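Glutathione peroxidase (Hypocrea jecorina, PDB 6VPD) probably reduces hydroperoxides to alcohols at the expense of reduced thioredoxin, as a peroxidase of the glutathione peroxidase family. Local coordinates at residues N40-D43 against L44-K48; S25-F29 against F30-V34. All blocks are in the same frame, centred on the assembly; numbering follows the deposited sequence.

Interaction 1: N40-D43 against L44-K48; sequences NEVD and LSQYK
A D43 side chain whose CG points opposite the main-chain N (chi1 -165°) and an S45 hydroxyl lodged between its own N and carbonyl carbon (chi1 68°) bring carboxylate and OG together at the end of strand 41-43. The result is an Asx turn that leads from the second strand of a β-hairpin in this thioredoxin-fold protein into the 3-10 segment 44-47. D43 OD1 accepts the backbone N of S45 at 3.0 Å through a nearly straight bond (167° at the hydrogen), the N-H approaching from above the carboxylate plane. The same oxygen takes a weak hydrogen bond from S45 OG at 3.0 Å, so one carboxylate oxygen serves both the amide and the hydroxyl of one residue. A third bond closes a β-turn around this corner: Q46 N donates to D43 O at 3.2 Å, from well above the carbonyl plane. Within the 3-10 segment, Y47 N to L44 O (3.1 Å) continues the winding. Q46 folds back beside the strand, its OE1 reaching V42 CG1 at 3.7 Å, while its CG sits over the centre of one face of the Y47 ring. L44 CD2 makes a long apolar contact with V42 CG1 (4.4 Å), while the L44 side chain also packs on F29, V34 and L88. V42 also lies on V34 of the partner strand 33-35. At the edge of the Y47 ring, in its plane, lies L44 CD2, roughly at right angles to the approach of Q46 CG.

Interaction 2: S25-F29 against F30-V34; sequences SATSF and FDFKV
F29 presents its ring edge to the face of F30 in a T-shaped stack, centroids 5.5 Å apart and planes at 79°, with F29 CD2 over the F30 face toward its rim. The pair forms where the N-terminal loop makes a 3-10 turn before strand 33-35, the first strand of the β-hairpin in this thioredoxin fold. Their side chains reach inward to V52 of strand 51-58. The turn is built from two successive i to i+3 bonds: D31 N to S28 O at 2.8 Å, and F32 N to F29 O at 3.1 Å. D31 answers in the reverse direction, its OD2 accepting S28 N at 3.1 Å from above the carboxylate plane, so S28 and D31 are joined twice. Weaker is the ST turn in which S28 OG accepts F30 N. Because F32 has CG anti to its carbonyl carbon (chi1 -78°), its ring swings back alongside the turn and meets W137 of helix 133-141. T27 methyl CG2 packs against both D31 OD2 and the F32 ring. In the plane of that ring, F29 O faces the edge, 3.6 Å from F32 CD1.

Along the chain interaction 2 comes first, leading into strand 33-35, and interaction 1 follows at the exit of strand 41-43; their centres lie about 10 Å apart on the same side of the chain's centre. The two strands form one antiparallel hairpin, joined by a probable hydrogen bond from V42 N to V34 O (2.6 Å); just beyond the strand ends, L44 N probably bonds to F32 O (3.1 Å). Beyond the strands, the F30 ring packs against L44 and Y47, so the two 3-10 turns meet beside the hairpin. From there F29 and F30 reach strand 51-58, and L44 and Y47 reach strand 85-92 of the mixed sheet, all away from the predicted active-site C61.

Interaction 1: N40-D43 against L44-K48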
loop_
_atom_site.group_PDB
_atom_site.type_symbol
_atom_site.label_atom_id
_atom_site.label_comp_id
_atom_site.label_asym_id
_atom_site.label_seq_id
_atom_site.Cartn_x
_atom_site.Cartn_y
_atom_site.Cartn_z
ATOM N N ASN A 40 -20.107 -19.340 12.221
ATOM C CA ASN A 40 -19.984 -20.115 13.444
ATOM C C ASN A 40 -18.696 -19.727 14.163
ATOM O O ASN A 40 -17.670 -19.446 13.526
ATOM C CB ASN A 40 -20.018 -21.616 13.144
ATOM C CG ASN A 40 -21.369 -22.064 12.606
ATOM O OD1 ASN A 40 -21.578 -22.127 11.393
ATOM N ND2 ASN A 40 -22.299 -22.361 13.510
ATOM N N GLU A 41 -18.750 -19.698 15.491
ATOM C CA GLU A 41 -17.678 -19.081 16.250
ATOM C C GLU A 41 -16.528 -20.058 16.418
ATOM O O GLU A 41 -16.733 -21.229 16.750
ATOM C CB GLU A 41 -18.202 -18.556 17.590
ATOM C CG GLU A 41 -17.682 -17.142 17.922
ATOM C CD GLU A 41 -18.027 -16.108 16.816
ATOM O OE1 GLU A 41 -17.381 -15.030 16.766
ATOM O OE2 GLU A 41 -18.946 -16.370 15.977
ATOM N N VAL A 42 -15.329 -19.582 16.083
ATOM C CA VAL A 42 -14.080 -20.323 16.182
ATOM C C VAL A 42 -13.359 -19.842 17.422
ATOM O O VAL A 42 -13.243 -18.628 17.653
ATOM C CB VAL A 42 -13.192 -20.102 14.943
ATOM C CG1 VAL A 42 -11.805 -20.729 15.151
ATOM C CG2 VAL A 42 -13.874 -20.620 13.682
ATOM N N ASP A 43 -12.864 -20.777 18.224
ATOM C CA ASP A 43 -12.034 -20.409 19.356
ATOM C C ASP A 43 -10.573 -20.446 18.933
ATOM O O ASP A 43 -10.077 -21.479 18.465
ATOM C CB ASP A 43 -12.277 -21.318 20.550
ATOM C CG ASP A 43 -11.712 -20.734 21.823
ATOM O OD1 ASP A 43 -10.755 -19.913 21.740
ATOM O OD2 ASP A 43 -12.232 -21.077 22.906
ATOM N N LEU A 44 -9.890 -19.313 19.087
ATOM C CA LEU A 44 -8.499 -19.213 18.666
ATOM C C LEU A 44 -7.535 -19.916 19.620
ATOM O O LEU A 44 -6.371 -20.120 19.265
ATOM C CB LEU A 44 -8.121 -17.736 18.489
ATOM C CG LEU A 44 -8.810 -17.085 17.280
ATOM C CD1 LEU A 44 -8.335 -15.672 17.104
ATOM C CD2 LEU A 44 -8.586 -17.871 15.995
ATOM N N SER A 45 -7.983 -20.308 20.810
ATOM C CA SER A 45 -7.147 -21.136 21.667
ATOM C C SER A 45 -6.868 -22.502 21.047
ATOM O O SER A 45 -5.895 -23.156 21.431
ATOM C CB SER A 45 -7.820 -21.326 23.013
ATOM O OG SER A 45 -8.981 -22.132 22.834
ATOM N N GLN A 46 -7.704 -22.957 20.109
ATOM C CA GLN A 46 -7.420 -24.204 19.405
ATOM C C GLN A 46 -6.094 -24.146 18.661
ATOM O O GLN A 46 -5.556 -25.197 18.296
ATOM C CB GLN A 46 -8.532 -24.528 18.402
ATOM C CG GLN A 46 -8.314 -23.889 17.027
ATOM C CD GLN A 46 -9.351 -24.301 15.992
ATOM O OE1 GLN A 46 -10.547 -24.066 16.166
ATOM N NE2 GLN A 46 -8.891 -24.911 14.902
ATOM N N TYR A 47 -5.569 -22.943 18.413
ATOM C CA TYR A 47 -4.272 -22.747 17.782
ATOM C C TYR A 47 -3.165 -22.412 18.782
ATOM O O TYR A 47 -2.064 -22.037 18.363
ATOM C CB TYR A 47 -4.363 -21.638 16.731
ATOM C CG TYR A 47 -5.303 -21.924 15.575
ATOM C CD1 TYR A 47 -5.013 -22.929 14.666
ATOM C CD2 TYR A 47 -6.452 -21.163 15.367
ATOM C CE1 TYR A 47 -5.848 -23.202 13.590
ATOM C CE2 TYR A 47 -7.309 -21.435 14.280
ATOM C CZ TYR A 47 -6.987 -22.465 13.398
ATOM O OH TYR A 47 -7.773 -22.765 12.309
ATOM N N LYS A 48 -3.425 -22.536 20.084
ATOM C CA LYS A 48 -2.447 -22.107 21.079
ATOM C C LYS A 48 -1.096 -22.789 20.853
ATOM O O LYS A 48 -1.025 -23.957 20.459
ATOM C CB LYS A 48 -2.973 -22.409 22.484
ATOM C CG LYS A 48 -2.085 -21.895 23.610
ATOM C CD LYS A 48 -2.748 -22.034 24.969
ATOM C CE LYS A 48 -3.868 -21.020 25.156
ATOM N NZ LYS A 48 -4.465 -21.052 26.538
#

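Interaction 2: S25-F29 against F30-V34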
loop_
_atom_site.group_PDB
_atom_site.type_symbol
_atom_site.label_atom_id
_atom_site.label_comp_id
_atom_site.label_asym_id
_atom_site.label_seq_id
_atom_site.Cartn_x
_atom_site.Cartn_y
_atom_site.Cartn_z
ATOM N N SER A 25 -1.316 -5.902 27.104
ATOM C CA SER A 25 -2.191 -5.872 28.274
ATOM C C SER A 25 -2.502 -7.276 28.822
ATOM O O SER A 25 -3.657 -7.559 29.158
ATOM C CB SER A 25 -3.499 -5.151 27.933
ATOM O OG SER A 25 -4.003 -5.591 26.682
ATOM N N ALA A 26 -1.475 -8.144 28.892
ATOM C CA ALA A 26 -1.537 -9.518 29.414
ATOM C C ALA A 26 -2.504 -10.402 28.630
ATOM O O ALA A 26 -2.589 -11.617 28.860
ATOM C CB ALA A 26 -1.908 -9.526 30.899
ATOM N N THR A 27 -3.243 -9.799 27.705
ATOM C CA THR A 27 -4.052 -10.577 26.791
ATOM C C THR A 27 -3.146 -11.294 25.798
ATOM O O THR A 27 -2.039 -10.841 25.477
ATOM C CB THR A 27 -5.044 -9.681 26.056
ATOM O OG1 THR A 27 -5.473 -8.633 26.924
ATOM C CG2 THR A 27 -6.265 -10.477 25.624
ATOM N N SER A 28 -3.613 -12.442 25.340
ATOM C CA SER A 28 -2.939 -13.205 24.320
ATOM C C SER A 28 -3.900 -13.398 23.164
ATOM O O SER A 28 -5.119 -13.470 23.356
ATOM C CB SER A 28 -2.486 -14.558 24.826
ATOM O OG SER A 28 -3.157 -15.575 24.101
ATOM N N PHE A 29 -3.329 -13.482 21.967
ATOM C CA PHE A 29 -4.122 -13.693 20.768
ATOM C C PHE A 29 -5.043 -14.887 20.931
ATOM O O PHE A 29 -6.194 -14.857 20.494
ATOM C CB PHE A 29 -3.171 -13.871 19.576
ATOM C CG PHE A 29 -3.829 -14.308 18.312
ATOM C CD1 PHE A 29 -4.423 -13.382 17.462
ATOM C CD2 PHE A 29 -3.809 -15.633 17.941
ATOM C CE1 PHE A 29 -5.010 -13.783 16.261
ATOM C CE2 PHE A 29 -4.395 -16.039 16.758
ATOM C CZ PHE A 29 -4.991 -15.109 15.910
ATOM N N PHE A 30 -4.573 -15.932 21.592
ATOM C CA PHE A 30 -5.420 -17.116 21.712
ATOM C C PHE A 30 -6.573 -16.946 22.717
ATOM O O PHE A 30 -7.367 -17.886 22.876
ATOM C CB PHE A 30 -4.546 -18.325 22.066
ATOM C CG PHE A 30 -3.338 -18.497 21.153
ATOM C CD1 PHE A 30 -3.485 -18.948 19.845
ATOM C CD2 PHE A 30 -2.056 -18.210 21.612
ATOM C CE1 PHE A 30 -2.372 -19.107 19.016
ATOM C CE2 PHE A 30 -0.947 -18.367 20.791
ATOM C CZ PHE A 30 -1.109 -18.819 19.494
ATOM N N ASP A 31 -6.705 -15.780 23.369
ATOM C CA ASP A 31 -7.892 -15.470 24.163
ATOM C C ASP A 31 -9.119 -15.160 23.300
ATOM O O ASP A 31 -10.238 -15.115 23.827
ATOM C CB ASP A 31 -7.636 -14.268 25.100
ATOM C CG ASP A 31 -6.603 -14.563 26.204
ATOM O OD1 ASP A 31 -6.303 -15.754 26.420
ATOM O OD2 ASP A 31 -6.094 -13.611 26.855
ATOM N N PHE A 32 -8.953 -14.933 22.001
ATOM C CA PHE A 32 -10.042 -14.349 21.232
ATOM C C PHE A 32 -10.859 -15.429 20.538
ATOM O O PHE A 32 -10.395 -16.549 20.318
ATOM C CB PHE A 32 -9.509 -13.364 20.203
ATOM C CG PHE A 32 -9.131 -12.026 20.768
ATOM C CD1 PHE A 32 -7.854 -11.800 21.247
ATOM C CD2 PHE A 32 -10.056 -10.976 20.794
ATOM C CE1 PHE A 32 -7.511 -10.562 21.769
ATOM C CE2 PHE A 32 -9.716 -9.740 21.301
ATOM C CZ PHE A 32 -8.443 -9.532 21.788
ATOM N N LYS A 33 -12.099 -15.076 20.216
ATOM C CA LYS A 33 -13.000 -15.887 19.410
ATOM C C LYS A 33 -13.378 -15.078 18.178
ATOM O O LYS A 33 -13.505 -13.854 18.250
ATOM C CB LYS A 33 -14.272 -16.284 20.187
ATOM C CG LYS A 33 -14.034 -17.087 21.451
ATOM C CD LYS A 33 -13.815 -16.169 22.660
ATOM C CE LYS A 33 -13.493 -16.982 23.919
ATOM N NZ LYS A 33 -13.681 -16.182 25.179
ATOM N N VAL A 34 -13.546 -15.759 17.049
ATOM C CA VAL A 34 -13.852 -15.115 15.771
ATOM C C VAL A 34 -14.840 -15.989 15.015
ATOM O O VAL A 34 -14.905 -17.210 15.231
ATOM C CB VAL A 34 -12.582 -14.903 14.921
ATOM C CG1 VAL A 34 -11.624 -13.908 15.568
ATOM C CG2 VAL A 34 -11.890 -16.236 14.714
#